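Local coordinates for putative cell surface hydrolase (Lactobacillus plantarum, PDB 3LP5), which probably hydrolyses an as yet unidentified substrate at the bacterial cell surface, using an alpha/beta-hydrolase fold, at residues 126-131 with 164-169; 5-10 with 99-104. One frame throughout, in Å; residues are numbered along the deposited sequence.

Overall arrangement
Both contacts are pairs of parallel strands in one mixed beta-sheet, and their centres lie about 10 Å apart. Contact 2 joins strands 7-10 and 99-105 in the buried middle; contact 1 joins strands 127-134 and 167-172, nearer one side of the sheet and partly open. Strands 99-105 and 127-134 are neighbours, so the four segments run on as one sheet, with Ala-102 N lying 2.9 Å from Arg-130 O, a probable hydrogen bond. Chemistry follows position. Contact 2 is aliphatic and aromatic on both faces, turning partly exposed at its Ala-5 end. Contact 1 is aliphatic on the Leu-131 face but carries Arg-130, Thr-167 and Tyr-169 on the other.

Contact 1: residues 126-131 with 164-169; sequences VHIDRL and ESLTVY
Tyr-169 meets Arg-130 at the edge of its ring: CD of the arginine sits near the ring plane, 4.3 Å from CE2. Leu-131 O approaches the same ring obliquely, and outside the two segments the ring of Tyr-230 meets it with the planes at about 40°. The other flat group, the guanidinium of Arg-130, is carried away from strand 167-172. Its chain bends at chi3 (-69°), and NE donates a hydrogen bond to Leu-231 O. Nearer the backbone, Arg-130 and Thr-167 lie side by side and point the same way, CG to CB 4.1 Å.

Between the backbones of strands 127-134 and 167-172 runs a parallel ladder. Leu-131 N binds Thr-167 O at 2.9 Å, and Tyr-169 N binds Leu-131 O at 2.8 Å, both nearly straight. Where the pairing begins it is slacker: Thr-167 N reaches Asp-129 O at 3.3 Å, tilted 30° from the carbonyl plane. The two strands and helix 150-157 form a beta-alpha-beta unit, the recurring element of the alpha/beta-hydrolase fold.

On the face opposite Arg-130, one methyl does much of the touching. Leu-166 CD1 is 3.7 Å from Ile-128 CD1, lies equally near CG1 and CG2 of that residue, and comes within 3.6 Å of Leu-131 N, close against the strand backbone. Farther along, Leu-131 CD2 faces Val-168 CG1 at 4.2 Å. Helix 107-118 packs over this face, with Trp-112 and Leu-116 against Leu-131, and Leu-116 also against Ile-128.

Contact 2: residues 5-10 with 99-104; sequences APVIMV and HFYALG
Ile-8 lays CD1 obliquely against the ring of Phe-100, 3.7 Å from CD1 of the phenylalanine, in the tightly packed, buried part of this contact. Phe-100 CG stands between its own backbone N and carbonyl carbon (chi1 68°), the crowded position for a side chain, and also touches Ile-8 CD1. Phe-88 and Ile-128 press on Phe-100 from beyond the pair. On the opposite face Met-9 and Leu-103 cross, CG to CB 4.0 Å, before the methionine chain leads away from strand 99-105. Leu-103, Val-7 and Tyr-101 all pack there against Leu-231.

Four backbone bonds tie the parallel strands. Tyr-101 N donates to Pro-6 O at 3.1 Å, and its own carbonyl O takes the N-H of Ile-8 at 2.7 Å. Leu-103 repeats the pattern, with N to Ile-8 O and O to Val-10 N both 2.9 Å. Short CA-H...O contacts, such as that of Met-9 CA with Leu-103 O, fill in between them.

Toward Ala-5 the ladder of hydrogen bonds stops and solvent comes closer: Ala-5, His-99 and Tyr-101 are all partly exposed. Ala-5 CB approaches the Tyr-101 ring obliquely, 3.8 Å from CE2. Pro-6 has no N-H to offer His-99 O, which is buried without a hydrogen-bonding partner; Pro-6 CD lies 3.4 Å from it, and Ala-5 CA makes a CA-H...O contact with it.

At the other end Val-10 pairs with Gly-104, which has no side chain on that face. Gly-104 opens a GxSxG sequence with Ser-106 and Gly-108 at the turn from strand 99-105 into helix 107-118, consistent with the nucleophile elbow of alpha/beta hydrolases.

Contact 1: residues 126-131 with 164-169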
loop_
_atom_site.group_PDB
_atom_site.type_symbol
_atom_site.label_atom_id
_atom_site.label_comp_id
_atom_site.label_asym_id
_atom_site.label_seq_id
_atom_site.Cartn_x
_atom_site.Cartn_y
_atom_site.Cartn_z
ATOM N N VAL A 126 -6.230 15.746 -7.903
ATOM C CA VAL A 126 -5.083 14.887 -7.622
ATOM C C VAL A 126 -5.443 13.441 -7.940
ATOM O O VAL A 126 -6.374 12.868 -7.339
ATOM C CB VAL A 126 -4.662 15.029 -6.151
ATOM C CG1 VAL A 126 -3.315 14.353 -5.894
ATOM C CG2 VAL A 126 -4.577 16.483 -5.794
ATOM N N HIS A 127 -4.741 12.827 -8.885
ATOM C CA HIS A 127 -5.110 11.445 -9.259
ATOM C C HIS A 127 -4.059 10.388 -8.880
ATOM O O HIS A 127 -2.875 10.687 -8.902
ATOM C CB HIS A 127 -5.418 11.376 -10.744
ATOM C CG HIS A 127 -6.429 12.394 -11.174
ATOM N ND1 HIS A 127 -6.078 13.555 -11.838
ATOM C CD2 HIS A 127 -7.767 12.472 -10.962
ATOM C CE1 HIS A 127 -7.160 14.286 -12.054
ATOM N NE2 HIS A 127 -8.197 13.657 -11.524
ATOM N N ILE A 128 -4.518 9.171 -8.539
ATOM C CA ILE A 128 -3.607 8.066 -8.262
ATOM C C ILE A 128 -3.391 7.325 -9.571
ATOM O O ILE A 128 -4.314 7.173 -10.328
ATOM C CB ILE A 128 -4.139 7.160 -7.158
ATOM C CG1 ILE A 128 -3.110 6.075 -6.783
ATOM C CG2 ILE A 128 -5.531 6.595 -7.519
ATOM C CD1 ILE A 128 -3.592 5.223 -5.748
ATOM N N ASP A 129 -2.163 6.927 -9.851
ATOM C CA ASP A 129 -1.847 6.202 -11.089
ATOM C C ASP A 129 -1.753 4.701 -10.824
ATOM O O ASP A 129 -2.259 3.859 -11.615
ATOM C CB ASP A 129 -0.484 6.655 -11.665
ATOM C CG ASP A 129 -0.516 8.066 -12.271
ATOM O OD1 ASP A 129 -1.618 8.674 -12.375
ATOM O OD2 ASP A 129 0.569 8.585 -12.665
ATOM N N ARG A 130 -1.065 4.361 -9.737
ATOM C CA ARG A 130 -0.797 2.962 -9.383
ATOM C C ARG A 130 -0.881 2.747 -7.863
ATOM O O ARG A 130 -0.478 3.622 -7.110
ATOM C CB ARG A 130 0.573 2.541 -9.882
ATOM C CG ARG A 130 0.638 2.559 -11.415
ATOM C CD ARG A 130 1.870 1.796 -11.981
ATOM N NE ARG A 130 3.053 2.573 -11.635
ATOM C CZ ARG A 130 3.660 3.412 -12.472
ATOM N NH1 ARG A 130 3.181 3.566 -13.687
ATOM N NH2 ARG A 130 4.731 4.092 -12.079
ATOM N N LEU A 131 -1.483 1.623 -7.469
ATOM C CA LEU A 131 -1.559 1.087 -6.091
ATOM C C LEU A 131 -0.955 -0.319 -5.976
ATOM O O LEU A 131 -1.308 -1.234 -6.731
ATOM C CB LEU A 131 -3.030 1.042 -5.613
ATOM C CG LEU A 131 -3.265 0.378 -4.232
ATOM C CD1 LEU A 131 -2.552 1.153 -3.066
ATOM C CD2 LEU A 131 -4.799 0.227 -4.080
ATOM N N GLU A 164 -11.485 4.705 -11.870
ATOM C CA GLU A 164 -11.485 3.741 -12.954
ATOM C C GLU A 164 -10.143 3.665 -13.708
ATOM O O GLU A 164 -9.840 2.651 -14.300
ATOM C CB GLU A 164 -12.660 3.956 -13.940
ATOM C CG GLU A 164 -14.070 3.873 -13.297
ATOM C CD GLU A 164 -15.232 3.881 -14.320
ATOM O OE1 GLU A 164 -15.156 4.635 -15.315
ATOM O OE2 GLU A 164 -16.227 3.134 -14.140
ATOM N N SER A 165 -9.333 4.706 -13.729
ATOM C CA SER A 165 -8.103 4.587 -14.511
ATOM C C SER A 165 -6.895 3.992 -13.696
ATOM O O SER A 165 -5.813 3.818 -14.265
ATOM C CB SER A 165 -7.729 5.942 -15.109
ATOM O OG SER A 165 -7.316 6.747 -14.003
ATOM N N LEU A 166 -7.119 3.594 -12.440
ATOM C CA LEU A 166 -6.088 2.974 -11.558
ATOM C C LEU A 166 -5.598 1.583 -11.959
ATOM O O LEU A 166 -6.362 0.748 -12.470
ATOM C CB LEU A 166 -6.618 2.916 -10.094
ATOM C CG LEU A 166 -5.746 2.394 -8.957
ATOM C CD1 LEU A 166 -4.504 3.223 -8.698
ATOM C CD2 LEU A 166 -6.585 2.355 -7.695
ATOM N N THR A 167 -4.318 1.334 -11.689
ATOM C CA THR A 167 -3.676 0.040 -11.877
ATOM C C THR A 167 -3.302 -0.469 -10.507
ATOM O O THR A 167 -2.613 0.242 -9.759
ATOM C CB THR A 167 -2.390 0.160 -12.783
ATOM O OG1 THR A 167 -2.813 0.321 -14.132
ATOM C CG2 THR A 167 -1.632 -1.105 -12.811
ATOM N N VAL A 168 -3.768 -1.681 -10.174
ATOM C CA VAL A 168 -3.570 -2.259 -8.882
ATOM C C VAL A 168 -2.794 -3.566 -8.924
ATOM O O VAL A 168 -3.161 -4.506 -9.689
ATOM C CB VAL A 168 -4.893 -2.498 -8.116
ATOM C CG1 VAL A 168 -4.601 -3.087 -6.705
ATOM C CG2 VAL A 168 -5.722 -1.161 -8.035
ATOM N N TYR A 169 -1.733 -3.616 -8.093
ATOM C CA TYR A 169 -0.971 -4.882 -7.798
ATOM C C TYR A 169 -1.182 -5.338 -6.358
ATOM O O TYR A 169 -1.026 -4.536 -5.406
ATOM C CB TYR A 169 0.517 -4.679 -8.041
ATOM C CG TYR A 169 0.813 -4.180 -9.429
ATOM C CD1 TYR A 169 1.084 -5.102 -10.470
ATOM C CD2 TYR A 169 0.839 -2.816 -9.712
ATOM C CE1 TYR A 169 1.345 -4.679 -11.770
ATOM C CE2 TYR A 169 1.121 -2.367 -11.031
ATOM C CZ TYR A 169 1.370 -3.313 -12.029
ATOM O OH TYR A 169 1.602 -2.921 -13.299
#

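Contact 2: residues 5-10 with 99-104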
loop_
_atom_site.group_PDB
_atom_site.type_symbol
_atom_site.label_atom_id
_atom_site.label_comp_id
_atom_site.label_asym_id
_atom_site.label_seq_id
_atom_site.Cartn_x
_atom_site.Cartn_y
_atom_site.Cartn_z
ATOM N N ALA A 5 5.726 13.528 -8.671
ATOM C CA ALA A 5 4.753 12.487 -8.331
ATOM C C ALA A 5 5.296 11.599 -7.217
ATOM O O ALA A 5 6.104 10.724 -7.452
ATOM C CB ALA A 5 4.340 11.649 -9.566
ATOM N N PRO A 6 4.835 11.817 -5.989
ATOM C CA PRO A 6 5.439 11.167 -4.837
ATOM C C PRO A 6 4.973 9.706 -4.781
ATOM O O PRO A 6 3.991 9.378 -5.420
ATOM C CB PRO A 6 4.921 11.977 -3.675
ATOM C CG PRO A 6 3.569 12.514 -4.154
ATOM C CD PRO A 6 3.701 12.688 -5.641
ATOM N N VAL A 7 5.755 8.830 -4.153
ATOM C CA VAL A 7 5.278 7.496 -3.861
ATOM C C VAL A 7 4.862 7.523 -2.356
ATOM O O VAL A 7 5.737 7.632 -1.461
ATOM C CB VAL A 7 6.370 6.472 -4.040
ATOM C CG1 VAL A 7 5.819 5.048 -3.805
ATOM C CG2 VAL A 7 6.979 6.598 -5.396
ATOM N N ILE A 8 3.564 7.460 -2.073
ATOM C CA ILE A 8 3.060 7.552 -0.680
ATOM C C ILE A 8 2.856 6.166 -0.042
ATOM O O ILE A 8 2.175 5.352 -0.607
ATOM C CB ILE A 8 1.772 8.414 -0.618
ATOM C CG1 ILE A 8 2.055 9.762 -1.321
ATOM C CG2 ILE A 8 1.347 8.633 0.851
ATOM C CD1 ILE A 8 0.814 10.720 -1.601
ATOM N N MET A 9 3.543 5.883 1.077
ATOM C CA MET A 9 3.619 4.524 1.626
ATOM C C MET A 9 3.000 4.507 3.011
ATOM O O MET A 9 3.295 5.380 3.855
ATOM C CB MET A 9 5.076 4.030 1.718
ATOM C CG MET A 9 5.952 4.239 0.352
ATOM S SD MET A 9 7.745 3.883 0.606
ATOM C CE MET A 9 8.263 5.556 0.929
ATOM N N VAL A 10 2.155 3.511 3.261
ATOM C CA VAL A 10 1.387 3.422 4.509
ATOM C C VAL A 10 1.565 2.035 5.051
ATOM O O VAL A 10 1.241 1.031 4.384
ATOM C CB VAL A 10 -0.153 3.633 4.290
ATOM C CG1 VAL A 10 -0.914 3.476 5.634
ATOM C CG2 VAL A 10 -0.424 5.044 3.709
ATOM N N HIS A 99 -0.505 13.899 -9.413
ATOM C CA HIS A 99 -0.441 12.467 -9.720
ATOM C C HIS A 99 0.381 11.856 -8.569
ATOM O O HIS A 99 1.303 12.538 -8.067
ATOM C CB HIS A 99 0.275 12.202 -11.086
ATOM C CG HIS A 99 -0.618 12.359 -12.285
ATOM N ND1 HIS A 99 -0.713 13.542 -13.004
ATOM C CD2 HIS A 99 -1.457 11.482 -12.900
ATOM C CE1 HIS A 99 -1.575 13.385 -14.001
ATOM N NE2 HIS A 99 -2.035 12.142 -13.963
ATOM N N PHE A 100 0.040 10.635 -8.118
ATOM C CA PHE A 100 0.874 9.950 -7.120
ATOM C C PHE A 100 0.736 8.423 -7.249
ATOM O O PHE A 100 -0.129 7.910 -7.981
ATOM C CB PHE A 100 0.531 10.412 -5.666
ATOM C CG PHE A 100 -0.830 9.979 -5.200
ATOM C CD1 PHE A 100 -0.974 8.938 -4.341
ATOM C CD2 PHE A 100 -1.984 10.644 -5.657
ATOM C CE1 PHE A 100 -2.237 8.521 -3.882
ATOM C CE2 PHE A 100 -3.290 10.223 -5.231
ATOM C CZ PHE A 100 -3.420 9.174 -4.342
ATOM N N TYR A 101 1.660 7.704 -6.621
ATOM C CA TYR A 101 1.567 6.268 -6.473
ATOM C C TYR A 101 1.439 5.907 -4.983
ATOM O O TYR A 101 1.943 6.601 -4.072
ATOM C CB TYR A 101 2.798 5.580 -7.057
ATOM C CG TYR A 101 3.260 6.211 -8.345
ATOM C CD1 TYR A 101 2.712 5.812 -9.536
ATOM C CD2 TYR A 101 4.156 7.286 -8.347
ATOM C CE1 TYR A 101 3.089 6.363 -10.711
ATOM C CE2 TYR A 101 4.548 7.881 -9.549
ATOM C CZ TYR A 101 4.003 7.400 -10.734
ATOM O OH TYR A 101 4.349 7.919 -11.972
ATOM N N ALA A 102 0.808 4.780 -4.744
ATOM C CA ALA A 102 0.545 4.389 -3.367
ATOM C C ALA A 102 1.056 2.989 -3.097
ATOM O O ALA A 102 0.883 2.096 -3.933
ATOM C CB ALA A 102 -0.958 4.486 -3.105
ATOM N N LEU A 103 1.716 2.810 -1.928
ATOM C CA LEU A 103 2.096 1.513 -1.443
ATOM C C LEU A 103 1.426 1.324 -0.085
ATOM O O LEU A 103 1.582 2.171 0.807
ATOM C CB LEU A 103 3.613 1.388 -1.266
ATOM C CG LEU A 103 4.126 0.054 -0.716
ATOM C CD1 LEU A 103 4.012 -1.091 -1.674
ATOM C CD2 LEU A 103 5.602 0.085 -0.268
ATOM N N GLY A 104 0.725 0.208 0.093
ATOM C CA GLY A 104 0.096 -0.144 1.386
ATOM C C GLY A 104 0.609 -1.485 1.877
ATOM O O GLY A 104 0.436 -2.536 1.216
#